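PDB 3F67: putative dienelactone hydrolase from Klebsiella pneumoniae subsp. pneumoniae MGH 78578, which probably hydrolyses ester or lactone bonds, as an alpha/beta-hydrolase-fold member of the dienelactone hydrolase family whose own substrate is not established. Local coordinates for residues A170-Y176 with T201-V205; R54-Y60 with W231-L235; S89-D93 with N156-H160; W130-N136 with I164-A170. All blocks are in the same frame, centred on the assembly; numbering follows the deposited sequence.

How the interactions relate
All four contacts belong to one alpha/beta-hydrolase domain, a mixed sheet with helices on both faces. Interaction 1 pairs strands 172-177 and 202-207 at one end of the sheet. Interaction 4, its centre about 12 Å away, precedes it along the chain, shares Ala-170 and packs helix 124-133 beside the same strands. Interaction 3 joins two loops; its segments alternate with those of interaction 4, whose Leu-131 touches Asp-93 and Lys-159. Interaction 2 encloses the other three along the chain; its Arg-233 lies against interaction 1, whereas interaction 3 is about 29 Å off, centre to centre. Together they tie helices on both sides of the sheet, and peripheral loops, to one another and to the strands.

Interaction 1. Residues A170-Y176 with T201-V205; sequences APVLGLY and TAEIV
Strands 172-177 and 202-207 are the two arms of a beta-alpha-beta crossover through helix 185-197, and they pair in parallel at the end of the alpha/beta-hydrolase sheet. The axes of segments 172-176 and 202-205 approach to 4.7 Å at 12°. Thr-201 O receives Val-172 N, Glu-203 N reaches Val-172 O, and Gly-174 then bonds both ways: its N gives to Glu-203 O at 2.8 Å, its O takes Val-205 N at 2.8 Å and 170°. Tyr-176 N follows on Val-205 O. Beyond Val-172, one water donates to both Ala-170 O and Thr-201 O. On the face carrying Leu-173, Leu-175, Glu-203 and Val-205, chi1 of 166° turns Leu-173 CG beside the carbonyl carbon, from where CD1 reaches Glu-203 CG at 3.7 Å and Val-205 CG2 at 3.9 Å. Leu-175 lies alongside Val-205, CD2 to CB 4.1 Å. On the other face Gly-174 leaves room for the Tyr-176 ring, whose edge takes the glycine CA in plane, while Ile-204 CG2 approaches Tyr-176 CD1 obliquely at 3.8 Å. Tyr-176 OH is hydrogen-bonded to Gly-147 O, which holds the far end of the ring. Strand 141-145 borders strand 172-177 on its other edge; helix 224-238 covers Leu-173 and Val-205, and helix 185-197 covers Ala-202 and Ile-204.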
loop_
_atom_site.group_PDB
_atom_site.type_symbol
_atom_site.label_atom_id
_atom_site.label_comp_id
_atom_site.label_asym_id
_atom_site.label_seq_id
_atom_site.Cartn_x
_atom_site.Cartn_y
_atom_site.Cartn_z
ATOM N N ALA A 170 6.712 11.681 5.114
ATOM C CA ALA A 170 5.259 11.916 5.098
ATOM C C ALA A 170 4.642 11.254 6.318
ATOM O O ALA A 170 5.184 10.236 6.808
ATOM C CB ALA A 170 4.638 11.256 3.841
ATOM N N PRO A 171 3.510 11.809 6.836
ATOM C CA PRO A 171 2.805 11.177 7.958
ATOM C C PRO A 171 2.266 9.802 7.578
ATOM O O PRO A 171 1.606 9.679 6.521
ATOM C CB PRO A 171 1.615 12.140 8.235
ATOM C CG PRO A 171 2.021 13.412 7.601
ATOM C CD PRO A 171 2.871 13.079 6.427
ATOM N N VAL A 172 2.551 8.793 8.413
ATOM C CA VAL A 172 2.109 7.428 8.114
ATOM C C VAL A 172 1.213 6.959 9.216
ATOM O O VAL A 172 1.571 7.044 10.389
ATOM C CB VAL A 172 3.288 6.426 8.037
ATOM C CG1 VAL A 172 2.750 5.089 7.622
ATOM C CG2 VAL A 172 4.351 6.897 7.012
ATOM N N LEU A 173 0.039 6.472 8.837
ATOM C CA LEU A 173 -0.896 5.827 9.796
ATOM C C LEU A 173 -0.784 4.321 9.562
ATOM O O LEU A 173 -0.926 3.861 8.405
ATOM C CB LEU A 173 -2.338 6.233 9.439
ATOM C CG LEU A 173 -3.446 5.426 10.091
ATOM C CD1 LEU A 173 -3.418 5.514 11.672
ATOM C CD2 LEU A 173 -4.804 6.013 9.613
ATOM N N GLY A 174 -0.557 3.539 10.618
ATOM C CA GLY A 174 -0.572 2.073 10.454
ATOM C C GLY A 174 -1.849 1.508 11.058
ATOM O O GLY A 174 -2.293 1.947 12.117
ATOM N N LEU A 175 -2.453 0.535 10.387
ATOM C CA LEU A 175 -3.684 -0.107 10.907
ATOM C C LEU A 175 -3.349 -1.588 11.099
ATOM O O LEU A 175 -3.131 -2.311 10.122
ATOM C CB LEU A 175 -4.823 0.088 9.866
ATOM C CG LEU A 175 -5.163 1.579 9.629
ATOM C CD1 LEU A 175 -6.117 1.722 8.411
ATOM C CD2 LEU A 175 -5.817 2.240 10.921
ATOM N N TYR A 176 -3.284 -2.032 12.367
ATOM C CA TYR A 176 -2.699 -3.339 12.705
ATOM C C TYR A 176 -3.697 -4.148 13.544
ATOM O O TYR A 176 -4.545 -3.563 14.245
ATOM C CB TYR A 176 -1.353 -3.121 13.439
ATOM C CG TYR A 176 -0.253 -2.841 12.417
ATOM C CD1 TYR A 176 -0.253 -1.639 11.668
ATOM C CD2 TYR A 176 0.766 -3.778 12.180
ATOM C CE1 TYR A 176 0.688 -1.397 10.704
ATOM C CE2 TYR A 176 1.758 -3.541 11.199
ATOM C CZ TYR A 176 1.714 -2.344 10.479
ATOM O OH TYR A 176 2.637 -2.105 9.476
ATOM N N THR A 201 6.208 11.828 12.294
ATOM C CA THR A 201 4.750 11.968 12.437
ATOM C C THR A 201 4.114 10.662 11.976
ATOM O O THR A 201 4.106 10.361 10.780
ATOM C CB THR A 201 4.248 13.133 11.569
ATOM O OG1 THR A 201 4.823 14.339 12.083
ATOM C CG2 THR A 201 2.700 13.245 11.625
ATOM N N ALA A 202 3.629 9.864 12.925
ATOM C CA ALA A 202 3.142 8.540 12.617
ATOM C C ALA A 202 2.418 7.997 13.814
ATOM O O ALA A 202 2.734 8.342 14.967
ATOM C CB ALA A 202 4.331 7.570 12.237
ATOM N N GLU A 203 1.466 7.110 13.581
ATOM C CA GLU A 203 0.873 6.392 14.696
ATOM C C GLU A 203 0.429 5.077 14.131
ATOM O O GLU A 203 0.167 4.954 12.932
ATOM C CB GLU A 203 -0.337 7.126 15.261
ATOM C CG GLU A 203 -1.433 7.217 14.227
ATOM C CD GLU A 203 -2.453 8.254 14.589
ATOM O OE1 GLU A 203 -3.653 7.936 14.566
ATOM O OE2 GLU A 203 -2.031 9.398 14.908
ATOM N N ILE A 204 0.372 4.103 15.018
ATOM C CA ILE A 204 -0.096 2.744 14.725
ATOM C C ILE A 204 -1.323 2.475 15.602
ATOM O O ILE A 204 -1.262 2.560 16.843
ATOM C CB ILE A 204 1.020 1.684 15.025
ATOM C CG1 ILE A 204 2.188 1.920 14.056
ATOM C CG2 ILE A 204 0.483 0.284 14.873
ATOM C CD1 ILE A 204 3.485 1.108 14.387
ATOM N N VAL A 205 -2.435 2.186 14.953
ATOM C CA VAL A 205 -3.665 1.833 15.657
ATOM C C VAL A 205 -3.757 0.321 15.646
ATOM O O VAL A 205 -3.646 -0.296 14.577
ATOM C CB VAL A 205 -4.863 2.463 14.935
ATOM C CG1 VAL A 205 -6.233 1.920 15.523
ATOM C CG2 VAL A 205 -4.754 4.026 15.009
HETATM O O HOH W 1 6.186 9.714 9.190
#

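Interaction 2. Residues R54-Y60 with W231-L235; sequences RLAQEGY and WQRML
The last turn of helix 46-57 faces helix 224-238 with backbones well apart, Glu-58 CA and Leu-235 CA being nearest at 8.4 Å, and no direct hydrogen bond crosses. Trp-231 bridges the two helices. Over one face of its indole lies the Arg-54 guanidinium in a cation-pi contact, Arg-54 CZ standing 4.0 Å from the centroid of the six-membered ring with the planes 33° apart. A bend at chi3 (52°) folds the arginine chain back so that NH2 sits 3.4 Å from Trp-231 CD2. The opposite face is covered by CE of selenomethionine Met-234, which also touches Leu-55 CD2 at 3.6 Å. The first helix stops in a Schellman motif at Gly-59, and its Tyr-60 N to Leu-55 O bond sets Tyr-60 CE2 against Leu-235 CD2. Glu-58 lies across Leu-235, CD to CD1 3.7 Å. In the indole plane a water accepts from Trp-231 NE1 and donates to Arg-54 O and Glu-58 OE2; a second links that carboxylate oxygen to Gln-232 OE1. Another joins Tyr-60 OH to Leu-235 O. Strand 32-38 lies behind Leu-55 and Tyr-60.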
loop_
_atom_site.group_PDB
_atom_site.type_symbol
_atom_site.label_atom_id
_atom_site.label_comp_id
_atom_site.label_asym_id
_atom_site.label_seq_id
_atom_site.Cartn_x
_atom_site.Cartn_y
_atom_site.Cartn_z
ATOM N N ARG A 54 -13.717 1.809 -4.570
ATOM C CA ARG A 54 -14.208 2.416 -3.323
ATOM C C ARG A 54 -13.513 3.747 -3.048
ATOM O O ARG A 54 -14.163 4.728 -2.619
ATOM C CB ARG A 54 -14.069 1.429 -2.151
ATOM C CG ARG A 54 -15.069 0.269 -2.290
ATOM C CD ARG A 54 -14.906 -0.738 -1.182
ATOM N NE ARG A 54 -14.929 -0.110 0.144
ATOM C CZ ARG A 54 -14.427 -0.666 1.235
ATOM N NH1 ARG A 54 -13.935 -1.897 1.180
ATOM N NH2 ARG A 54 -14.501 -0.013 2.417
ATOM N N LEU A 55 -12.218 3.805 -3.337
ATOM C CA LEU A 55 -11.476 5.087 -3.193
ATOM C C LEU A 55 -11.944 6.132 -4.201
ATOM O O LEU A 55 -12.042 7.336 -3.872
ATOM C CB LEU A 55 -9.961 4.844 -3.349
ATOM C CG LEU A 55 -9.308 4.178 -2.110
ATOM C CD1 LEU A 55 -7.904 3.620 -2.445
ATOM C CD2 LEU A 55 -9.223 5.180 -0.944
ATOM N N ALA A 56 -12.232 5.700 -5.428
ATOM C CA ALA A 56 -12.733 6.625 -6.462
ATOM C C ALA A 56 -14.101 7.218 -6.062
ATOM O O ALA A 56 -14.359 8.376 -6.325
ATOM C CB ALA A 56 -12.830 5.925 -7.812
ATOM N N GLN A 57 -14.924 6.446 -5.357
ATOM C CA GLN A 57 -16.219 6.941 -4.868
ATOM C C GLN A 57 -16.022 8.042 -3.836
ATOM O O GLN A 57 -16.932 8.813 -3.581
ATOM C CB GLN A 57 -17.028 5.811 -4.257
ATOM C CG GLN A 57 -17.429 4.790 -5.256
ATOM C CD GLN A 57 -18.185 3.630 -4.617
ATOM O OE1 GLN A 57 -17.736 3.049 -3.635
ATOM N NE2 GLN A 57 -19.317 3.282 -5.188
ATOM N N GLU A 58 -14.836 8.100 -3.236
ATOM C CA GLU A 58 -14.511 9.176 -2.270
ATOM C C GLU A 58 -13.860 10.387 -2.885
ATOM O O GLU A 58 -13.570 11.373 -2.164
ATOM C CB GLU A 58 -13.595 8.645 -1.148
ATOM C CG GLU A 58 -14.174 7.433 -0.399
ATOM C CD GLU A 58 -15.370 7.771 0.490
ATOM O OE1 GLU A 58 -15.668 8.967 0.700
ATOM O OE2 GLU A 58 -16.017 6.827 0.982
ATOM N N GLY A 59 -13.561 10.307 -4.191
ATOM C CA GLY A 59 -13.003 11.443 -4.927
ATOM C C GLY A 59 -11.551 11.325 -5.363
ATOM O O GLY A 59 -11.010 12.299 -5.908
ATOM N N TYR A 60 -10.962 10.136 -5.190
ATOM C CA TYR A 60 -9.553 9.904 -5.514
ATOM C C TYR A 60 -9.369 9.235 -6.892
ATOM O O TYR A 60 -10.247 8.475 -7.354
ATOM C CB TYR A 60 -8.917 8.977 -4.450
ATOM C CG TYR A 60 -8.859 9.650 -3.123
ATOM C CD1 TYR A 60 -7.888 10.660 -2.887
ATOM C CD2 TYR A 60 -9.754 9.331 -2.099
ATOM C CE1 TYR A 60 -7.854 11.348 -1.671
ATOM C CE2 TYR A 60 -9.700 10.005 -0.892
ATOM C CZ TYR A 60 -8.742 10.993 -0.680
ATOM O OH TYR A 60 -8.693 11.674 0.501
ATOM N N TRP A 231 -11.041 1.902 7.544
ATOM C CA TRP A 231 -11.318 2.614 6.293
ATOM C C TRP A 231 -11.634 4.097 6.599
ATOM O O TRP A 231 -11.145 4.999 5.911
ATOM C CB TRP A 231 -12.507 1.977 5.577
ATOM C CG TRP A 231 -12.635 2.409 4.123
ATOM C CD1 TRP A 231 -13.566 3.251 3.596
ATOM C CD2 TRP A 231 -11.829 1.944 3.018
ATOM N NE1 TRP A 231 -13.348 3.391 2.221
ATOM C CE2 TRP A 231 -12.308 2.592 1.848
ATOM C CE3 TRP A 231 -10.738 1.061 2.918
ATOM C CZ2 TRP A 231 -11.747 2.378 0.577
ATOM C CZ3 TRP A 231 -10.156 0.856 1.660
ATOM C CH2 TRP A 231 -10.679 1.512 0.499
ATOM N N GLN A 232 -12.395 4.345 7.677
ATOM C CA GLN A 232 -12.722 5.738 8.012
ATOM C C GLN A 232 -11.478 6.463 8.524
ATOM O O GLN A 232 -11.286 7.645 8.182
ATOM C CB GLN A 232 -13.855 5.800 9.045
ATOM C CG GLN A 232 -15.231 5.310 8.465
ATOM C CD GLN A 232 -15.601 6.021 7.130
ATOM O OE1 GLN A 232 -15.894 5.370 6.086
ATOM N NE2 GLN A 232 -15.521 7.366 7.138
ATOM N N ARG A 233 -10.620 5.758 9.255
ATOM C CA ARG A 233 -9.349 6.399 9.751
ATOM C C ARG A 233 -8.442 6.719 8.579
ATOM O O ARG A 233 -7.780 7.743 8.576
ATOM C CB ARG A 233 -8.590 5.500 10.748
ATOM C CG ARG A 233 -9.260 5.437 12.156
ATOM C CD ARG A 233 -8.449 4.563 13.104
ATOM N NE ARG A 233 -9.152 4.542 14.399
ATOM C CZ ARG A 233 -8.953 5.404 15.390
ATOM N NH1 ARG A 233 -8.017 6.345 15.289
ATOM N NH2 ARG A 233 -9.654 5.259 16.535
HETATM N N MSE A 234 -8.421 5.851 7.567
HETATM C CA MSE A 234 -7.616 6.127 6.364
HETATM C C MSE A 234 -8.108 7.393 5.642
HETATM O O MSE A 234 -7.327 8.295 5.304
HETATM C CB MSE A 234 -7.675 4.939 5.405
HETATM C CG MSE A 234 -6.914 5.162 4.083
HETATM SE SE MSE A 234 -7.428 3.770 2.803
HETATM C CE MSE A 234 -9.264 4.324 2.577
ATOM N N LEU A 235 -9.418 7.454 5.387
ATOM C CA LEU A 235 -9.976 8.649 4.772
ATOM C C LEU A 235 -9.736 9.909 5.623
ATOM O O LEU A 235 -9.453 10.974 5.050
ATOM C CB LEU A 235 -11.483 8.482 4.515
ATOM C CG LEU A 235 -11.751 7.348 3.483
ATOM C CD1 LEU A 235 -13.263 7.132 3.441
ATOM C CD2 LEU A 235 -11.244 7.703 2.055
HETATM O O HOH W 2 -15.122 4.404 0.107
HETATM O O HOH W 3 -16.868 6.081 3.388
HETATM O O HOH W 4 -10.400 11.370 2.506
#

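Interaction 3. Residues S89-D93 with N156-H160; sequences SKVPD and NSPKH
Asp-93, in the first turn of helix 93-108, sets its CB 3.7 Å from Asn-156 O, the same carbonyl oxygen that accepts Asp-93 N at 2.9 Å. With CG anti to the carbonyl carbon (chi1 -68°), the carboxylate turns toward Ser-157. OD1 accepts the Ser-157 hydroxyl, OG to OD1 3.0 Å, from above the carboxylate plane (49° out of it). OD2 lies 3.1 Å from Ser-157 CA and comes near Pro-158 CD. This oxygen also takes a short bond from a water, which donates in turn to Lys-159 O. The salt bridge of Asp-93 OD2 to Arg-127 NH2 ties both loops to helix 124-133, and Arg-127 also bonds His-160 ND1 through NE. Arginine, hydroxyl and water around it would be expected to favour the ionised carboxylate.

Pro-92 occupies the N-cap position of helix 93-108, so within the alpha/beta-hydrolase fold the contact joins the start of that helix to the loop leading into helix 161-164. Asn-156 lies alongside Pro-92, its OD1 3.8 Å from Pro-92 CG. On the other branch of the amide, ND2 donates to Ser-89 O at 2.9 Å and 169°, with the acceptor in the amide plane but the donor tilted from the plane of the Ser-89 carbonyl. A water donating to both Val-91 O and Ser-157 OG adds a bridge between the two loops.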
loop_
_atom_site.group_PDB
_atom_site.type_symbol
_atom_site.label_atom_id
_atom_site.label_comp_id
_atom_site.label_asym_id
_atom_site.label_seq_id
_atom_site.Cartn_x
_atom_site.Cartn_y
_atom_site.Cartn_z
ATOM N N SER A 89 9.675 -13.359 -3.093
ATOM C CA SER A 89 11.029 -13.214 -2.554
ATOM C C SER A 89 12.044 -12.910 -3.662
ATOM O O SER A 89 13.243 -12.751 -3.409
ATOM C CB SER A 89 11.393 -14.475 -1.766
ATOM O OG SER A 89 10.612 -14.542 -0.581
ATOM N N LYS A 90 11.548 -12.833 -4.893
ATOM C CA LYS A 90 12.384 -12.494 -6.027
ATOM C C LYS A 90 12.113 -11.097 -6.583
ATOM O O LYS A 90 12.754 -10.679 -7.559
ATOM C CB LYS A 90 12.251 -13.591 -7.125
ATOM C CG LYS A 90 12.650 -14.978 -6.592
ATOM C CD LYS A 90 13.026 -15.930 -7.694
ATOM C CE LYS A 90 13.325 -17.330 -7.149
ATOM N NZ LYS A 90 14.467 -17.341 -6.170
ATOM N N VAL A 91 11.204 -10.359 -5.946
ATOM C CA VAL A 91 10.824 -9.019 -6.385
ATOM C C VAL A 91 11.611 -8.026 -5.484
ATOM O O VAL A 91 11.358 -7.988 -4.268
ATOM C CB VAL A 91 9.305 -8.783 -6.183
ATOM C CG1 VAL A 91 8.919 -7.346 -6.557
ATOM C CG2 VAL A 91 8.486 -9.785 -7.041
ATOM N N PRO A 92 12.602 -7.307 -6.043
ATOM C CA PRO A 92 13.460 -6.492 -5.162
ATOM C C PRO A 92 12.723 -5.236 -4.692
ATOM O O PRO A 92 12.031 -4.592 -5.505
ATOM C CB PRO A 92 14.645 -6.076 -6.059
ATOM C CG PRO A 92 14.604 -7.047 -7.227
ATOM C CD PRO A 92 13.105 -7.324 -7.426
ATOM N N ASP A 93 12.912 -4.869 -3.416
ATOM C CA ASP A 93 12.279 -3.632 -2.921
ATOM C C ASP A 93 12.627 -2.409 -3.795
ATOM O O ASP A 93 11.757 -1.553 -4.076
ATOM C CB ASP A 93 12.776 -3.307 -1.503
ATOM C CG ASP A 93 12.311 -4.309 -0.443
ATOM O OD1 ASP A 93 11.329 -5.101 -0.631
ATOM O OD2 ASP A 93 12.925 -4.226 0.635
ATOM N N ASN A 156 17.272 -8.955 -1.681
ATOM C CA ASN A 156 16.094 -8.350 -2.294
ATOM C C ASN A 156 15.391 -7.315 -1.421
ATOM O O ASN A 156 14.907 -6.272 -1.903
ATOM C CB ASN A 156 15.215 -9.414 -2.881
ATOM C CG ASN A 156 15.746 -9.890 -4.220
ATOM O OD1 ASN A 156 16.583 -9.216 -4.843
ATOM N ND2 ASN A 156 15.269 -11.031 -4.677
ATOM N N SER A 157 15.432 -7.577 -0.120
ATOM C CA SER A 157 14.705 -6.799 0.889
ATOM C C SER A 157 15.695 -6.442 2.020
ATOM O O SER A 157 15.690 -7.064 3.089
ATOM C CB SER A 157 13.460 -7.537 1.403
ATOM O OG SER A 157 12.503 -7.667 0.377
ATOM N N PRO A 158 16.574 -5.474 1.768
ATOM C CA PRO A 158 17.627 -5.201 2.779
ATOM C C PRO A 158 17.233 -4.290 3.959
ATOM O O PRO A 158 18.038 -4.192 4.917
ATOM C CB PRO A 158 18.698 -4.488 1.968
ATOM C CG PRO A 158 17.917 -3.733 0.960
ATOM C CD PRO A 158 16.786 -4.679 0.546
ATOM N N LYS A 159 16.103 -3.574 3.872
ATOM C CA LYS A 159 15.663 -2.694 4.982
ATOM C C LYS A 159 14.227 -2.963 5.285
ATOM O O LYS A 159 13.459 -3.238 4.365
ATOM C CB LYS A 159 15.823 -1.211 4.661
ATOM C CG LYS A 159 17.231 -0.907 4.141
ATOM C CD LYS A 159 17.833 0.264 4.811
ATOM C CE LYS A 159 19.078 0.700 4.032
ATOM N NZ LYS A 159 19.059 2.186 3.850
ATOM N N HIS A 160 13.868 -2.883 6.568
ATOM C CA HIS A 160 12.464 -3.003 6.994
ATOM C C HIS A 160 11.999 -1.685 7.587
ATOM O O HIS A 160 12.816 -0.771 7.774
ATOM C CB HIS A 160 12.366 -4.148 8.017
ATOM C CG HIS A 160 12.594 -5.485 7.396
ATOM N ND1 HIS A 160 11.811 -5.962 6.356
ATOM C CD2 HIS A 160 13.547 -6.424 7.613
ATOM C CE1 HIS A 160 12.254 -7.149 5.987
ATOM N NE2 HIS A 160 13.308 -7.454 6.735
HETATM O O HOH W 5 12.323 -9.595 -1.938
HETATM O O HOH W 6 14.410 -2.342 1.592
#

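Interaction 4. Residues W130-N136 with I164-A170; sequences WLYAAHN and IAVDLNA
Trp-130 offers an edge of its indole to Leu-168, whose CD1 lies near the ring plane, 4.1 Å from Trp-130 CZ3; the indole NE1 is hydrogen-bonded to Tyr-176 OH on strand 172-177. The other branch of Leu-168, CD2, touches Ala-133 CB at 3.6 Å and rests 3.5 Å from Trp-130 O, so this leucine covers the last turn of helix 124-133. Ile-164 packs on the same turn next to Leu-168. Its CG1, between backbone N and carbonyl carbon (chi1 52°), meets Leu-131 CD2 at 3.7 Å, the side chains crossing at about a right angle; Ile-164 CB is 3.8 Å from Ala-134 CB. Helix 124-133, which follows the probable nucleophile elbow after strand 116-122, here meets the loop joining helix 161-164 to strand 172-177. Asn-169 N donates to Ala-133 O at 2.9 Å and 150°, tilted 32° out of the carbonyl plane. Close by, Ala-134 CA makes a CA-H...O contact with Asp-167 O. Asn-136 ND2 donates to Tyr-132 OH, which also bonds Asp-101, while Asn-136 OD1 accepts from Gln-138 N. Leu-195 of helix 185-197 packs on Leu-168.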
loop_
_atom_site.group_PDB
_atom_site.type_symbol
_atom_site.label_atom_id
_atom_site.label_comp_id
_atom_site.label_asym_id
_atom_site.label_seq_id
_atom_site.Cartn_x
_atom_site.Cartn_y
_atom_site.Cartn_z
ATOM N N TRP A 130 5.288 1.712 4.070
ATOM C CA TRP A 130 6.264 2.361 4.944
ATOM C C TRP A 130 7.529 2.731 4.189
ATOM O O TRP A 130 8.057 3.842 4.339
ATOM C CB TRP A 130 6.658 1.406 6.089
ATOM C CG TRP A 130 5.616 1.219 7.170
ATOM C CD1 TRP A 130 4.806 0.112 7.374
ATOM C CD2 TRP A 130 5.326 2.133 8.243
ATOM N NE1 TRP A 130 4.028 0.299 8.516
ATOM C CE2 TRP A 130 4.326 1.531 9.053
ATOM C CE3 TRP A 130 5.805 3.427 8.584
ATOM C CZ2 TRP A 130 3.798 2.157 10.189
ATOM C CZ3 TRP A 130 5.283 4.062 9.729
ATOM C CH2 TRP A 130 4.286 3.420 10.523
ATOM N N LEU A 131 8.058 1.773 3.434
ATOM C CA LEU A 131 9.291 2.038 2.683
ATOM C C LEU A 131 9.135 3.235 1.736
ATOM O O LEU A 131 10.072 4.057 1.589
ATOM C CB LEU A 131 9.756 0.811 1.895
ATOM C CG LEU A 131 10.071 -0.465 2.708
ATOM C CD1 LEU A 131 10.667 -1.572 1.792
ATOM C CD2 LEU A 131 10.915 -0.227 3.907
ATOM N N TYR A 132 8.001 3.281 1.014
ATOM C CA TYR A 132 7.787 4.347 0.032
ATOM C C TYR A 132 7.707 5.721 0.709
ATOM O O TYR A 132 8.193 6.744 0.149
ATOM C CB TYR A 132 6.496 4.090 -0.796
ATOM C CG TYR A 132 6.503 4.918 -2.058
ATOM C CD1 TYR A 132 7.465 4.703 -3.044
ATOM C CD2 TYR A 132 5.582 5.946 -2.222
ATOM C CE1 TYR A 132 7.517 5.489 -4.178
ATOM C CE2 TYR A 132 5.605 6.756 -3.383
ATOM C CZ TYR A 132 6.569 6.503 -4.345
ATOM O OH TYR A 132 6.628 7.277 -5.480
ATOM N N ALA A 133 7.143 5.755 1.923
ATOM C CA ALA A 133 7.092 6.998 2.677
ATOM C C ALA A 133 8.487 7.534 3.060
ATOM O O ALA A 133 8.635 8.737 3.251
ATOM C CB ALA A 133 6.179 6.859 3.956
ATOM N N ALA A 134 9.503 6.665 3.101
ATOM C CA ALA A 134 10.888 7.116 3.309
ATOM C C ALA A 134 11.641 7.274 1.984
ATOM O O ALA A 134 12.845 7.581 1.967
ATOM C CB ALA A 134 11.634 6.122 4.190
ATOM N N HIS A 135 10.962 7.033 0.873
ATOM C CA HIS A 135 11.636 7.075 -0.435
ATOM C C HIS A 135 11.313 8.332 -1.247
ATOM O O HIS A 135 12.209 8.952 -1.834
ATOM C CB HIS A 135 11.261 5.811 -1.214
ATOM C CG HIS A 135 11.701 5.819 -2.649
ATOM N ND1 HIS A 135 12.975 5.451 -3.044
ATOM C CD2 HIS A 135 11.028 6.140 -3.782
ATOM C CE1 HIS A 135 13.069 5.551 -4.363
ATOM N NE2 HIS A 135 11.895 5.946 -4.836
ATOM N N ASN A 136 10.029 8.678 -1.317
ATOM C CA ASN A 136 9.561 9.764 -2.208
ATOM C C ASN A 136 9.277 11.010 -1.389
ATOM O O ASN A 136 8.281 11.063 -0.679
ATOM C CB ASN A 136 8.297 9.339 -3.035
ATOM C CG ASN A 136 7.861 10.428 -4.021
ATOM O OD1 ASN A 136 8.367 11.552 -3.947
ATOM N ND2 ASN A 136 6.962 10.089 -4.981
ATOM N N ILE A 164 13.934 2.425 8.488
ATOM C CA ILE A 164 13.750 3.638 7.685
ATOM C C ILE A 164 12.921 4.680 8.365
ATOM O O ILE A 164 12.719 5.752 7.816
ATOM C CB ILE A 164 13.220 3.329 6.252
ATOM C CG1 ILE A 164 11.966 2.440 6.249
ATOM C CG2 ILE A 164 14.299 2.590 5.505
ATOM C CD1 ILE A 164 10.675 3.112 6.703
ATOM N N ALA A 165 12.475 4.383 9.595
ATOM C CA ALA A 165 11.663 5.333 10.349
ATOM C C ALA A 165 12.391 6.686 10.358
ATOM O O ALA A 165 11.824 7.771 10.217
ATOM C CB ALA A 165 11.397 4.804 11.799
ATOM N N VAL A 166 13.706 6.602 10.481
ATOM C CA VAL A 166 14.530 7.758 10.453
ATOM C C VAL A 166 14.434 8.657 9.195
ATOM O O VAL A 166 14.689 9.855 9.279
ATOM C CB VAL A 166 16.033 7.330 10.756
ATOM C CG1 VAL A 166 16.475 6.159 9.853
ATOM C CG2 VAL A 166 16.957 8.530 10.670
ATOM N N ASP A 167 14.046 8.083 8.047
ATOM C CA ASP A 167 14.034 8.768 6.726
ATOM C C ASP A 167 12.588 9.076 6.251
ATOM O O ASP A 167 12.384 9.590 5.165
ATOM C CB ASP A 167 14.718 7.886 5.655
ATOM C CG ASP A 167 16.213 7.699 5.908
ATOM O OD1 ASP A 167 16.853 8.588 6.495
ATOM O OD2 ASP A 167 16.748 6.654 5.521
ATOM N N LEU A 168 11.603 8.792 7.092
ATOM C CA LEU A 168 10.199 9.084 6.727
ATOM C C LEU A 168 9.962 10.567 6.341
ATOM O O LEU A 168 10.430 11.498 7.038
ATOM C CB LEU A 168 9.251 8.627 7.846
ATOM C CG LEU A 168 9.095 7.122 7.981
ATOM C CD1 LEU A 168 8.385 6.787 9.312
ATOM C CD2 LEU A 168 8.371 6.445 6.725
ATOM N N ASN A 169 9.257 10.753 5.221
ATOM C CA ASN A 169 9.049 12.058 4.565
ATOM C C ASN A 169 7.631 12.587 4.766
ATOM O O ASN A 169 7.388 13.774 4.564
ATOM C CB ASN A 169 9.269 11.959 3.042
ATOM C CG ASN A 169 10.687 11.555 2.670
ATOM O OD1 ASN A 169 10.904 10.605 1.911
ATOM N ND2 ASN A 169 11.651 12.277 3.192
ATOM N N ALA A 170 6.712 11.681 5.114
ATOM C CA ALA A 170 5.259 11.916 5.098
ATOM C C ALA A 170 4.642 11.254 6.318
ATOM O O ALA A 170 5.184 10.236 6.808
ATOM C CB ALA A 170 4.638 11.256 3.841
#